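Local coordinates for protein pectate lyase (Pectobacterium carotovorum, PDB 4U49) that probably cleaves polygalacturonate and pectins, including highly methyl-esterified ones, within the chain by calcium-dependent eliminative lysis, at residues N166-E171 / I191-C196; E197-N202 / D226-Q231; A214-N219 / G248-L253; F244-Q249 / A274-T279; K252-C257 / R267-I272. All coordinates share one frame; numbering follows the deposited sequence.

Interaction 1 of 5, residues N166-E171 / I191-C196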
# COMPACT_ATOMS: atom_id res chain seq x y z
N ASN A 166 -2.80 6.84 -9.88
CA ASN A 166 -4.22 7.16 -9.94
C ASN A 166 -5.06 6.06 -10.60
O ASN A 166 -5.66 6.27 -11.65
CB ASN A 166 -4.41 8.49 -10.68
CG ASN A 166 -3.53 9.59 -10.12
OD1 ASN A 166 -3.32 9.67 -8.91
ND2 ASN A 166 -3.02 10.45 -10.99
N LEU A 167 -5.09 4.90 -9.96
CA LEU A 167 -5.77 3.74 -10.51
C LEU A 167 -6.62 3.03 -9.47
O LEU A 167 -6.22 2.90 -8.31
CB LEU A 167 -4.75 2.76 -11.10
CG LEU A 167 -5.28 1.42 -11.61
CD1 LEU A 167 -6.18 1.60 -12.82
CD2 LEU A 167 -4.14 0.46 -11.92
N ARG A 168 -7.79 2.57 -9.89
CA ARG A 168 -8.63 1.73 -9.05
C ARG A 168 -8.63 0.31 -9.60
O ARG A 168 -8.89 0.10 -10.78
CB ARG A 168 -10.05 2.29 -8.98
CG ARG A 168 -10.95 1.62 -7.97
CD ARG A 168 -12.29 2.34 -7.86
NE ARG A 168 -12.11 3.76 -7.55
CZ ARG A 168 -12.22 4.27 -6.33
NH1 ARG A 168 -12.52 3.50 -5.29
NH2 ARG A 168 -12.04 5.57 -6.14
N ILE A 169 -8.29 -0.66 -8.76
CA ILE A 169 -8.37 -2.06 -9.15
C ILE A 169 -9.69 -2.60 -8.64
O ILE A 169 -10.00 -2.49 -7.45
CB ILE A 169 -7.19 -2.87 -8.62
CG1 ILE A 169 -5.89 -2.34 -9.23
CG2 ILE A 169 -7.35 -4.35 -8.97
CD1 ILE A 169 -4.65 -3.06 -8.76
N SER A 170 -10.49 -3.16 -9.54
CA SER A 170 -11.87 -3.50 -9.25
C SER A 170 -12.01 -4.60 -8.20
O SER A 170 -11.08 -5.39 -7.97
CB SER A 170 -12.60 -3.93 -10.52
OG SER A 170 -12.26 -5.26 -10.86
N GLU A 171 -13.18 -4.64 -7.59
CA GLU A 171 -13.49 -5.63 -6.57
C GLU A 171 -13.51 -7.05 -7.14
O GLU A 171 -13.07 -7.99 -6.49
CB GLU A 171 -14.84 -5.29 -5.93
CG GLU A 171 -15.23 -6.16 -4.75
CD GLU A 171 -16.49 -5.68 -4.07
OE1 GLU A 171 -17.25 -4.91 -4.71
OE2 GLU A 171 -16.73 -6.04 -2.90
N ILE A 191 -5.97 2.36 -5.52
CA ILE A 191 -6.95 1.83 -4.58
C ILE A 191 -7.36 0.41 -4.98
O ILE A 191 -7.94 0.20 -6.04
CB ILE A 191 -8.20 2.73 -4.48
CG1 ILE A 191 -7.83 4.07 -3.86
CG2 ILE A 191 -9.29 2.05 -3.67
CD1 ILE A 191 -8.99 5.05 -3.76
N TRP A 192 -7.01 -0.55 -4.13
CA TRP A 192 -7.45 -1.93 -4.29
C TRP A 192 -8.80 -2.11 -3.58
O TRP A 192 -8.85 -2.18 -2.35
CB TRP A 192 -6.43 -2.91 -3.70
CG TRP A 192 -5.12 -2.99 -4.43
CD1 TRP A 192 -4.74 -3.95 -5.33
CD2 TRP A 192 -4.00 -2.11 -4.30
NE1 TRP A 192 -3.46 -3.71 -5.78
CE2 TRP A 192 -2.98 -2.58 -5.16
CE3 TRP A 192 -3.75 -0.95 -3.55
CZ2 TRP A 192 -1.75 -1.95 -5.29
CZ3 TRP A 192 -2.53 -0.32 -3.68
CH2 TRP A 192 -1.54 -0.82 -4.54
N GLU A 193 -9.88 -2.18 -4.35
CA GLU A 193 -11.21 -2.29 -3.77
C GLU A 193 -11.41 -3.61 -3.03
O GLU A 193 -12.20 -3.69 -2.09
CB GLU A 193 -12.28 -2.11 -4.84
CG GLU A 193 -12.20 -0.76 -5.52
CD GLU A 193 -13.52 -0.33 -6.12
OE1 GLU A 193 -14.01 -1.03 -7.03
OE2 GLU A 193 -14.05 0.72 -5.69
N ASP A 194 -10.68 -4.63 -3.46
CA ASP A 194 -10.69 -5.93 -2.80
C ASP A 194 -9.52 -6.76 -3.30
O ASP A 194 -9.53 -7.22 -4.44
CB ASP A 194 -12.02 -6.66 -3.04
CG ASP A 194 -12.21 -7.84 -2.11
OD1 ASP A 194 -11.90 -7.72 -0.91
OD2 ASP A 194 -12.67 -8.90 -2.59
N ILE A 195 -8.51 -6.94 -2.45
CA ILE A 195 -7.35 -7.74 -2.81
C ILE A 195 -7.76 -9.16 -3.17
O ILE A 195 -8.47 -9.82 -2.40
CB ILE A 195 -6.31 -7.79 -1.68
CG1 ILE A 195 -5.75 -6.40 -1.39
CG2 ILE A 195 -5.17 -8.75 -2.04
CD1 ILE A 195 -4.73 -6.38 -0.27
N CYS A 196 -7.33 -9.62 -4.34
CA CYS A 196 -7.58 -11.00 -4.75
C CYS A 196 -6.43 -11.89 -4.27
O CYS A 196 -6.46 -12.40 -3.15
CB CYS A 196 -7.76 -11.07 -6.26
SG CYS A 196 -8.13 -12.73 -6.91
O HOH W 1 -9.03 -4.87 -5.92
O HOH W 2 -10.58 -8.90 -6.39
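Arg168 lies alongside Ile191 and reaches over to Glu193, just past the end of the neighbouring strand. Its CB is 4.2 Å from Ile191 O. CG, anti to the backbone N (chi1 -171°), packs 3.6 Å from Glu193 CG, and CD comes within 3.2 Å of Glu193 OE2. The chain bends at chi3, and this turns the guanidinium over Ile191: CB of Ile191 sits against one face, and NH2 ends 3.9 Å from Ile191 CD1. NH1 completes a salt bridge to Glu193 OE2 at 3.2 Å, arriving from above the carboxylate plane, with the two flat groups 73° apart. NH2 is hydrogen-bonded to Leu28 O, which joins strand 24-31 to this wall. The backbones pair in parallel register, Arg168 with Ile191 and Ile169 with Trp192, as successive turns of the right-handed parallel beta-helix of this lyase family. On the other face of the sheet Ile169 CD1 meets the indole of Trp192, 3.3 Å from NE1. Past the strands, Glu193 N still donates to Ile169 O, and a water takes over farther on, donating to both Glu171 O and Asp194 O. Asp194 and Ile195 bind calcium in a crystal structure of this protein, though none is bound here.

Interaction 2 of 5, residues E197-N202 / D226-Q231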
# COMPACT_ATOMS: atom_id res chain seq x y z
N GLU A 197 -5.40 -12.06 -5.10
CA GLU A 197 -4.25 -12.87 -4.71
C GLU A 197 -3.25 -12.04 -3.91
O GLU A 197 -3.04 -12.27 -2.72
CB GLU A 197 -3.56 -13.48 -5.94
CG GLU A 197 -2.44 -14.44 -5.58
CD GLU A 197 -1.73 -15.02 -6.80
OE1 GLU A 197 -2.21 -14.79 -7.93
OE2 GLU A 197 -0.70 -15.70 -6.62
N ASP A 198 -2.62 -11.07 -4.57
CA ASP A 198 -1.76 -10.10 -3.91
C ASP A 198 -2.19 -8.69 -4.32
O ASP A 198 -2.88 -8.52 -5.32
CB ASP A 198 -0.28 -10.31 -4.27
CG ASP A 198 0.24 -11.66 -3.83
OD1 ASP A 198 0.69 -11.77 -2.68
OD2 ASP A 198 0.22 -12.60 -4.65
N ALA A 199 -1.77 -7.69 -3.56
CA ALA A 199 -1.98 -6.31 -3.97
C ALA A 199 -0.86 -5.89 -4.91
O ALA A 199 -1.10 -5.30 -5.97
CB ALA A 199 -2.05 -5.38 -2.76
N ALA A 200 0.37 -6.22 -4.53
CA ALA A 200 1.53 -5.87 -5.33
C ALA A 200 2.64 -6.90 -5.15
O ALA A 200 2.81 -7.45 -4.06
CB ALA A 200 2.03 -4.48 -4.98
N THR A 201 3.40 -7.14 -6.21
CA THR A 201 4.44 -8.16 -6.21
C THR A 201 5.72 -7.60 -6.80
O THR A 201 5.72 -7.06 -7.90
CB THR A 201 4.01 -9.40 -7.01
OG1 THR A 201 2.83 -9.96 -6.42
CG2 THR A 201 5.12 -10.44 -7.01
N ASN A 202 6.82 -7.72 -6.06
CA ASN A 202 8.09 -7.13 -6.50
C ASN A 202 9.13 -8.16 -6.95
O ASN A 202 9.55 -9.02 -6.18
CB ASN A 202 8.68 -6.29 -5.37
CG ASN A 202 9.93 -5.54 -5.79
OD1 ASN A 202 10.20 -5.38 -6.98
ND2 ASN A 202 10.70 -5.07 -4.81
N ASP A 226 -4.03 -14.76 3.67
CA ASP A 226 -4.06 -13.51 2.92
C ASP A 226 -2.76 -12.73 3.09
O ASP A 226 -2.19 -12.68 4.18
CB ASP A 226 -5.25 -12.65 3.35
CG ASP A 226 -6.58 -13.29 3.01
OD1 ASP A 226 -7.55 -13.10 3.78
OD2 ASP A 226 -6.66 -13.98 1.97
N LYS A 227 -2.28 -12.14 2.00
CA LYS A 227 -1.05 -11.36 2.05
C LYS A 227 -1.12 -10.20 1.06
O LYS A 227 -1.65 -10.33 -0.04
CB LYS A 227 0.16 -12.25 1.75
CG LYS A 227 0.20 -12.81 0.35
CD LYS A 227 0.68 -14.25 0.33
CE LYS A 227 0.98 -14.70 -1.09
NZ LYS A 227 -0.16 -14.41 -2.02
N VAL A 228 -0.58 -9.06 1.47
CA VAL A 228 -0.68 -7.84 0.68
C VAL A 228 0.46 -7.73 -0.32
O VAL A 228 0.24 -7.46 -1.51
CB VAL A 228 -0.67 -6.60 1.58
CG1 VAL A 228 -0.85 -5.34 0.74
CG2 VAL A 228 -1.75 -6.71 2.64
N LEU A 229 1.69 -7.93 0.15
CA LEU A 229 2.88 -7.69 -0.65
C LEU A 229 3.66 -8.97 -0.88
O LEU A 229 3.74 -9.82 -0.02
CB LEU A 229 3.78 -6.67 0.03
CG LEU A 229 3.15 -5.30 0.26
CD1 LEU A 229 4.10 -4.37 0.98
CD2 LEU A 229 2.70 -4.70 -1.07
N GLN A 230 4.24 -9.13 -2.06
CA GLN A 230 4.84 -10.39 -2.42
C GLN A 230 6.16 -10.01 -3.06
O GLN A 230 6.23 -9.03 -3.81
CB GLN A 230 3.79 -11.11 -3.27
CG GLN A 230 3.82 -12.56 -3.63
CD GLN A 230 4.59 -13.45 -2.71
OE1 GLN A 230 4.29 -13.56 -1.49
NE2 GLN A 230 5.40 -14.31 -3.35
N GLN A 231 7.22 -10.73 -2.68
CA GLN A 231 8.59 -10.33 -3.00
C GLN A 231 9.54 -11.53 -3.00
O GLN A 231 10.19 -11.82 -2.00
CB GLN A 231 9.10 -9.28 -2.00
CG GLN A 231 10.43 -8.63 -2.38
CD GLN A 231 10.88 -7.56 -1.38
OE1 GLN A 231 10.05 -6.83 -0.83
NE2 GLN A 231 12.19 -7.47 -1.14
O HOH W 3 -4.02 -12.32 -0.25
O HOH W 4 0.17 -16.12 -4.39
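Val228 O is gripped by two successive amides of the opposite segment, Ala199 N at 2.9 Å and Ala200 N at 3.3 Å, the longer bond being the straighter. Beyond this fork regular parallel pairing takes over, with Gln230 N donating to Ala200 O and Asn202 N to Gln230 O at 2.7 Å. The side chains divide between two faces. On one, Asp198 and Lys227 form a salt bridge: NZ stands 2.9 Å from OD1 and comes from above the carboxylate plane. Lys227 starts with CG between the backbone N and carbonyl carbon (chi1 66°) and bends again at chi2 and chi4, curling its chain round OD1. The same oxygen touches Gln230 CB at 3.2 Å, while Thr201 OG1 packs alongside that CB at 3.5 Å. On the other face Ala200 CB meets Leu229 CD2 at 4.0 Å. Asn202 O is buried without a hydrogen-bonding partner and faces Gln231 CA at 3.6 Å in a CA-H...O contact. In the parallel beta-helix, strand 200-202 runs between strands 178-182 and 229-230, and the Leu229 side chain reaches Ile209 of strand 206-210 as well as Leu253 and Trp254 of strand 252-255.

Interaction 3 of 5, residues A214-N219 / G248-L253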
# COMPACT_ATOMS: atom_id res chain seq x y z
N ALA A 214 -5.83 -0.21 0.36
CA ALA A 214 -6.10 -1.60 -0.02
C ALA A 214 -7.08 -2.27 0.94
O ALA A 214 -6.79 -2.44 2.13
CB ALA A 214 -4.80 -2.38 -0.08
N HIS A 215 -8.23 -2.65 0.42
CA HIS A 215 -9.25 -3.33 1.21
C HIS A 215 -9.15 -4.84 1.04
O HIS A 215 -8.88 -5.33 -0.05
CB HIS A 215 -10.64 -2.84 0.82
CG HIS A 215 -11.75 -3.65 1.43
ND1 HIS A 215 -12.26 -3.39 2.69
CD2 HIS A 215 -12.43 -4.72 0.97
CE1 HIS A 215 -13.21 -4.26 2.97
NE2 HIS A 215 -13.34 -5.08 1.94
N ASN A 216 -9.38 -5.57 2.13
CA ASN A 216 -9.41 -7.02 2.09
C ASN A 216 -10.49 -7.58 3.01
O ASN A 216 -10.84 -6.97 4.02
CB ASN A 216 -8.04 -7.60 2.48
CG ASN A 216 -7.97 -9.10 2.28
OD1 ASN A 216 -7.88 -9.58 1.15
ND2 ASN A 216 -8.00 -9.86 3.38
N THR A 217 -11.03 -8.74 2.65
CA THR A 217 -11.97 -9.47 3.49
C THR A 217 -11.43 -10.87 3.74
O THR A 217 -10.96 -11.53 2.82
CB THR A 217 -13.37 -9.58 2.85
OG1 THR A 217 -13.31 -10.44 1.71
CG2 THR A 217 -13.88 -8.21 2.42
N THR A 218 -11.50 -11.33 4.99
CA THR A 218 -10.96 -12.64 5.35
C THR A 218 -11.77 -13.79 4.76
O THR A 218 -12.99 -13.73 4.68
CB THR A 218 -10.91 -12.83 6.88
OG1 THR A 218 -12.08 -12.26 7.47
CG2 THR A 218 -9.67 -12.15 7.46
N ASN A 219 -11.05 -14.84 4.34
CA ASN A 219 -11.64 -16.07 3.80
C ASN A 219 -12.77 -15.84 2.80
O ASN A 219 -13.94 -16.06 3.10
CB ASN A 219 -12.16 -16.94 4.95
CG ASN A 219 -11.09 -17.22 5.99
OD1 ASN A 219 -9.97 -17.62 5.66
ND2 ASN A 219 -11.44 -17.05 7.26
N GLY A 248 -10.24 -3.06 6.24
CA GLY A 248 -10.89 -4.36 6.27
C GLY A 248 -10.14 -5.34 7.15
O GLY A 248 -9.55 -4.96 8.16
N GLN A 249 -10.15 -6.61 6.75
CA GLN A 249 -9.50 -7.65 7.52
C GLN A 249 -8.39 -8.30 6.70
O GLN A 249 -8.64 -8.89 5.65
CB GLN A 249 -10.53 -8.70 7.98
CG GLN A 249 -11.61 -8.16 8.91
CD GLN A 249 -12.65 -7.32 8.18
OE1 GLN A 249 -13.03 -7.63 7.05
NE2 GLN A 249 -13.10 -6.25 8.82
N HIS A 250 -7.16 -8.19 7.19
CA HIS A 250 -5.99 -8.63 6.45
C HIS A 250 -5.27 -9.80 7.12
O HIS A 250 -5.49 -10.10 8.30
CB HIS A 250 -5.01 -7.47 6.28
CG HIS A 250 -5.47 -6.44 5.30
ND1 HIS A 250 -5.04 -6.41 3.99
CD2 HIS A 250 -6.33 -5.40 5.44
CE1 HIS A 250 -5.62 -5.40 3.37
NE2 HIS A 250 -6.40 -4.77 4.22
N GLY A 251 -4.39 -10.45 6.36
CA GLY A 251 -3.57 -11.53 6.89
C GLY A 251 -2.19 -11.02 7.26
O GLY A 251 -1.95 -10.65 8.41
N LYS A 252 -1.29 -11.02 6.29
CA LYS A 252 0.06 -10.48 6.48
C LYS A 252 0.30 -9.35 5.50
O LYS A 252 -0.18 -9.38 4.37
CB LYS A 252 1.11 -11.57 6.27
CG LYS A 252 1.08 -12.70 7.28
CD LYS A 252 2.20 -13.70 7.02
CE LYS A 252 1.96 -14.50 5.75
NZ LYS A 252 0.89 -15.52 5.94
N LEU A 253 1.06 -8.34 5.92
CA LEU A 253 1.47 -7.31 4.99
C LEU A 253 2.58 -7.84 4.09
O LEU A 253 2.54 -7.66 2.87
CB LEU A 253 1.95 -6.05 5.72
CG LEU A 253 2.51 -4.95 4.80
CD1 LEU A 253 1.39 -4.27 4.01
CD2 LEU A 253 3.30 -3.92 5.59
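Asn216 lies over the imidazole of His250, its CB 3.6 Å from the ring centroid and 19° off the normal in a CH-pi contact. With CG anti to the backbone N (chi1 -173°), the amide extends past the ring, where ND2 donates to Gln249 O at 2.6 Å. This bond lies in the planes of both amide and carbonyl, which fixes the amide's rotation; Asp226 OD1 is a second, weak partner of ND2. The His250 ring turns its edge to strand 213-216: NE2 makes a weak bond to Ala214 O at 3.2 Å, its better partner being Thr247 O. This is the corner where successive turns of the parallel beta-helix leave one face, and Asn216 pairs with Gly248 in parallel. Because Gly248 has no CB, which would run into Asn216 O, its CA can lie 3.4 Å from that oxygen and 4.0 Å from His215 ND1, which is hydrogen-bonded to Asp32 OD1. Gln249 N donates to Asn216 O from well above the carbonyl plane. Farther out, Thr218 and Gln249 cross at about a right angle, CG2 against CB at 3.6 Å. Asn216 is among the residues that bind calcium in a crystal structure of this protein, though none is bound here.

Interaction 4 of 5, residues F244-Q249 / A274-T279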
# COMPACT_ATOMS: atom_id res chain seq x y z
N PHE A 244 0.34 4.75 3.04
CA PHE A 244 -0.39 3.64 2.44
C PHE A 244 -1.26 2.98 3.50
O PHE A 244 -0.79 2.69 4.60
CB PHE A 244 0.60 2.65 1.82
CG PHE A 244 -0.01 1.33 1.41
CD1 PHE A 244 -0.86 1.25 0.32
CD2 PHE A 244 0.30 0.17 2.10
CE1 PHE A 244 -1.40 0.03 -0.07
CE2 PHE A 244 -0.24 -1.05 1.72
CZ PHE A 244 -1.09 -1.11 0.64
N THR A 245 -2.54 2.78 3.19
CA THR A 245 -3.50 2.37 4.21
C THR A 245 -4.21 1.06 3.89
O THR A 245 -4.78 0.89 2.81
CB THR A 245 -4.57 3.47 4.44
OG1 THR A 245 -3.94 4.65 4.94
CG2 THR A 245 -5.63 3.00 5.44
N LEU A 246 -4.18 0.14 4.85
CA LEU A 246 -4.93 -1.11 4.75
C LEU A 246 -6.26 -0.98 5.48
O LEU A 246 -6.31 -0.50 6.61
CB LEU A 246 -4.12 -2.27 5.35
CG LEU A 246 -2.78 -2.63 4.71
CD1 LEU A 246 -2.15 -3.81 5.44
CD2 LEU A 246 -2.96 -2.97 3.24
N THR A 247 -7.34 -1.40 4.83
CA THR A 247 -8.64 -1.40 5.48
C THR A 247 -9.30 -2.77 5.34
O THR A 247 -8.97 -3.55 4.45
CB THR A 247 -9.57 -0.31 4.90
OG1 THR A 247 -10.82 -0.32 5.61
CG2 THR A 247 -9.84 -0.55 3.42
N GLY A 248 -10.24 -3.06 6.24
CA GLY A 248 -10.89 -4.36 6.27
C GLY A 248 -10.14 -5.34 7.15
O GLY A 248 -9.55 -4.96 8.16
N GLN A 249 -10.15 -6.61 6.75
CA GLN A 249 -9.50 -7.65 7.52
C GLN A 249 -8.39 -8.30 6.70
O GLN A 249 -8.64 -8.89 5.65
CB GLN A 249 -10.53 -8.70 7.98
CG GLN A 249 -11.61 -8.16 8.91
CD GLN A 249 -12.65 -7.32 8.18
OE1 GLN A 249 -13.03 -7.63 7.05
NE2 GLN A 249 -13.10 -6.25 8.82
N ALA A 274 2.77 3.96 7.09
CA ALA A 274 1.61 3.16 6.71
C ALA A 274 0.60 3.13 7.84
O ALA A 274 0.95 3.33 9.00
CB ALA A 274 2.04 1.75 6.34
N THR A 275 -0.66 2.88 7.49
CA THR A 275 -1.73 2.77 8.46
C THR A 275 -2.54 1.50 8.24
O THR A 275 -2.90 1.19 7.11
CB THR A 275 -2.69 3.98 8.39
OG1 THR A 275 -2.01 5.16 8.84
CG2 THR A 275 -3.92 3.75 9.26
N VAL A 276 -2.80 0.76 9.32
CA VAL A 276 -3.72 -0.36 9.25
C VAL A 276 -5.00 -0.01 10.01
O VAL A 276 -5.04 -0.08 11.24
CB VAL A 276 -3.12 -1.65 9.83
CG1 VAL A 276 -4.13 -2.79 9.76
CG2 VAL A 276 -1.85 -2.03 9.07
N ASN A 277 -6.04 0.39 9.28
CA ASN A 277 -7.33 0.68 9.89
C ASN A 277 -8.25 -0.52 9.74
O ASN A 277 -9.18 -0.52 8.94
CB ASN A 277 -7.98 1.92 9.27
CG ASN A 277 -9.12 2.45 10.11
OD1 ASN A 277 -9.05 2.45 11.34
ND2 ASN A 277 -10.19 2.88 9.46
N GLY A 278 -7.96 -1.55 10.53
CA GLY A 278 -8.70 -2.78 10.48
C GLY A 278 -7.92 -3.82 11.25
O GLY A 278 -7.10 -3.48 12.10
N THR A 279 -8.16 -5.09 10.95
CA THR A 279 -7.45 -6.16 11.62
C THR A 279 -6.39 -6.76 10.70
O THR A 279 -6.57 -6.82 9.49
CB THR A 279 -8.41 -7.25 12.10
OG1 THR A 279 -9.10 -7.81 10.97
CG2 THR A 279 -9.43 -6.67 13.06
O HOH W 5 -11.64 -1.69 8.39
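Phe244 to Leu246 and Ala274 to Val276 pair closely in parallel; the axes of strands 244-247 and 274-277 are 4.6 Å apart and inclined by 14°. Phe244 O receives Thr275 N, Thr275 O receives Leu246 N, and Leu246 O receives Asn277 N at 2.8 Å. Leu246 CD1 and Val276 CG2 touch at 4.1 Å on the face that also carries Phe244 and Ala274. On the other face Thr245 and Thr275 lie side by side pointing the same way, with Thr245 OG1 3.7 Å from Thr275 CB; both hydroxyls find hydrogen-bonding partners at Asn243. Toward Gly248 the pairing opens. Here a water stands between the strands, accepting from Gly248 N at 2.9 Å and donating to Asn277 O at 2.8 Å, in place of a direct bond. The strands rejoin where Thr279 N donates to Gly248 O at 3.1 Å. Gly278, lacking a CB, can bring its CA to 3.3 Å from that same oxygen. The side chains beyond are nearer solvent: Thr279 OG1 rests against the CB and CG of Gln249. Thr247 OG1 is hydrogen-bonded to Asp32 OD1 and Tyr36 OH, and Asn277 ND2 to Tyr36 OH, tying this side to the N-terminal region. The backbone polar groups are thus met directly along the regular strand half and through water at the glycine corner, where two turns of the parallel beta-helix bend together.

Interaction 5 of 5, residues K252-C257 / R267-I272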
# COMPACT_ATOMS: atom_id res chain seq x y z
N LYS A 252 -1.29 -11.02 6.29
CA LYS A 252 0.06 -10.48 6.48
C LYS A 252 0.30 -9.35 5.50
O LYS A 252 -0.18 -9.38 4.37
CB LYS A 252 1.11 -11.57 6.27
CG LYS A 252 1.08 -12.70 7.28
CD LYS A 252 2.20 -13.70 7.02
CE LYS A 252 1.96 -14.50 5.75
NZ LYS A 252 0.89 -15.52 5.94
N LEU A 253 1.06 -8.34 5.92
CA LEU A 253 1.47 -7.31 4.99
C LEU A 253 2.58 -7.84 4.09
O LEU A 253 2.54 -7.66 2.87
CB LEU A 253 1.95 -6.05 5.72
CG LEU A 253 2.51 -4.95 4.80
CD1 LEU A 253 1.39 -4.27 4.01
CD2 LEU A 253 3.30 -3.92 5.59
N TRP A 254 3.54 -8.53 4.70
CA TRP A 254 4.78 -8.87 4.01
C TRP A 254 5.53 -9.97 4.76
O TRP A 254 5.73 -9.89 5.97
CB TRP A 254 5.65 -7.61 3.89
CG TRP A 254 6.87 -7.73 3.04
CD1 TRP A 254 6.98 -7.42 1.71
CD2 TRP A 254 8.17 -8.15 3.46
NE1 TRP A 254 8.27 -7.64 1.28
CE2 TRP A 254 9.02 -8.09 2.34
CE3 TRP A 254 8.70 -8.58 4.68
CZ2 TRP A 254 10.37 -8.43 2.40
CZ3 TRP A 254 10.04 -8.92 4.74
CH2 TRP A 254 10.86 -8.85 3.60
N ARG A 255 5.93 -11.01 4.03
CA ARG A 255 6.74 -12.08 4.61
C ARG A 255 7.70 -12.64 3.58
O ARG A 255 7.29 -13.17 2.55
CB ARG A 255 5.84 -13.20 5.16
CG ARG A 255 6.55 -14.54 5.39
CD ARG A 255 7.36 -14.57 6.69
NE ARG A 255 7.65 -15.95 7.10
CZ ARG A 255 8.86 -16.52 7.05
NH1 ARG A 255 9.02 -17.77 7.46
NH2 ARG A 255 9.90 -15.83 6.61
N SER A 256 9.00 -12.49 3.85
CA SER A 256 10.02 -13.13 3.05
C SER A 256 9.84 -14.63 3.15
O SER A 256 9.69 -15.17 4.24
CB SER A 256 11.42 -12.72 3.52
OG SER A 256 12.43 -13.42 2.81
N CYS A 257 9.82 -15.31 2.00
CA CYS A 257 9.48 -16.72 1.97
C CYS A 257 10.40 -17.56 2.85
O CYS A 257 11.63 -17.48 2.73
CB CYS A 257 9.51 -17.26 0.55
SG CYS A 257 8.93 -18.95 0.47
N ARG A 267 16.04 -10.11 1.34
CA ARG A 267 14.83 -9.49 0.83
C ARG A 267 14.46 -8.38 1.80
O ARG A 267 14.25 -8.63 2.99
CB ARG A 267 13.69 -10.51 0.71
CG ARG A 267 13.99 -11.70 -0.18
CD ARG A 267 12.74 -12.54 -0.36
NE ARG A 267 12.98 -13.71 -1.20
CZ ARG A 267 13.11 -14.95 -0.73
NH1 ARG A 267 13.01 -15.17 0.57
NH2 ARG A 267 13.32 -15.96 -1.56
N ASN A 268 14.40 -7.15 1.31
CA ASN A 268 14.26 -6.00 2.20
C ASN A 268 12.93 -5.29 2.09
O ASN A 268 12.35 -5.16 1.01
CB ASN A 268 15.40 -5.01 1.93
CG ASN A 268 16.76 -5.60 2.20
OD1 ASN A 268 16.94 -6.36 3.16
ND2 ASN A 268 17.73 -5.27 1.36
N LEU A 269 12.45 -4.82 3.24
CA LEU A 269 11.22 -4.04 3.32
C LEU A 269 11.47 -2.76 4.11
O LEU A 269 12.07 -2.80 5.18
CB LEU A 269 10.10 -4.84 4.00
CG LEU A 269 8.81 -4.06 4.29
CD1 LEU A 269 8.00 -3.85 3.02
CD2 LEU A 269 7.96 -4.75 5.36
N THR A 270 11.02 -1.63 3.58
CA THR A 270 11.05 -0.40 4.35
C THR A 270 9.67 0.23 4.40
O THR A 270 9.10 0.58 3.37
CB THR A 270 12.05 0.62 3.78
OG1 THR A 270 13.37 0.05 3.79
CG2 THR A 270 12.05 1.88 4.63
N ILE A 271 9.12 0.34 5.60
CA ILE A 271 7.87 1.04 5.79
C ILE A 271 8.19 2.44 6.28
O ILE A 271 8.53 2.63 7.45
CB ILE A 271 6.94 0.34 6.80
CG1 ILE A 271 6.60 -1.08 6.34
CG2 ILE A 271 5.66 1.15 6.99
CD1 ILE A 271 5.72 -1.83 7.32
N ILE A 272 8.12 3.42 5.39
CA ILE A 272 8.36 4.80 5.77
C ILE A 272 7.14 5.33 6.54
O ILE A 272 7.29 5.96 7.59
CB ILE A 272 8.65 5.69 4.54
CG1 ILE A 272 9.87 5.15 3.79
CG2 ILE A 272 8.86 7.13 4.97
CD1 ILE A 272 10.36 6.04 2.66
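Side-chain packing across the interior of the beta-helix joins residues 252-257 to residues 267-272, two walls of one turn that run in nearly opposite directions (170° apart) and share no backbone hydrogen bond. Trp254 and Leu269 carry the centre, sliding past each other in opposite directions. Leu269 CB stands over the middle of the indole six-membered ring, 3.7 Å from its centroid and only 8° off the normal, a CH-pi contact. From there Leu269 CD1 and CD2 continue toward the five-membered part, CD1 meeting Trp254 CD1 at 3.9 Å. Ser256 N lies off-centre against the opposite face of the indole, while Arg267 O meets the ring edge, 3.5 Å from Trp254 CH2. NE1 is held by Gln231 OE1 on the preceding turn, which would restrict rotation of the ring about its bond to CB. Farther along, Leu253 and Ile271 meet tip to tip, CD2 to CD1 at 3.6 Å. At the other end the contact becomes polar. Arg267 runs extended from CG to NE, bringing NH1 to Ser256 OG at 2.9 Å in a nearly straight bond within the guanidinium plane. Ser256 OG is also bonded to Asp292 OD2, and NE and NH2 of Arg267 bind Asn232 O and Asn263 OD1, so every guanidinium nitrogen has a partner. Cys257, next to Ser256, is in a disulfide with Cys260, within the loop that links the two walls. The Arg267-Ser256 network is a feature of this site, whereas side chains stacked in the interior between facing walls are characteristic of the right-handed parallel beta-helix of pectate lyases.

Along the parallel beta-helix, interaction 1 closes before interaction 2 opens, and the segments of interactions 2 and 3 alternate. Interactions 3 and 4 share Gly248 and Gln249, with centres about 8 Å apart; both segments of interaction 5 lie between the two segments of interaction 4, and it shares Lys252 and Leu253 with interaction 3. Strands 167-169, 184-192, 213-216, 244-247 and 274-277 follow one another as successive turns of one wall, on which interactions 1, 3 and 4 lie; interaction 2 lies on another wall, and interaction 5 spans the interior, about 20 Å from interaction 1 between centres. Trp192, Phe244, Val228, Leu246 and Leu253 link the contacts through the interior, near Asp194, Ile195 and Asn216, which bind calcium in a crystal structure of this protein.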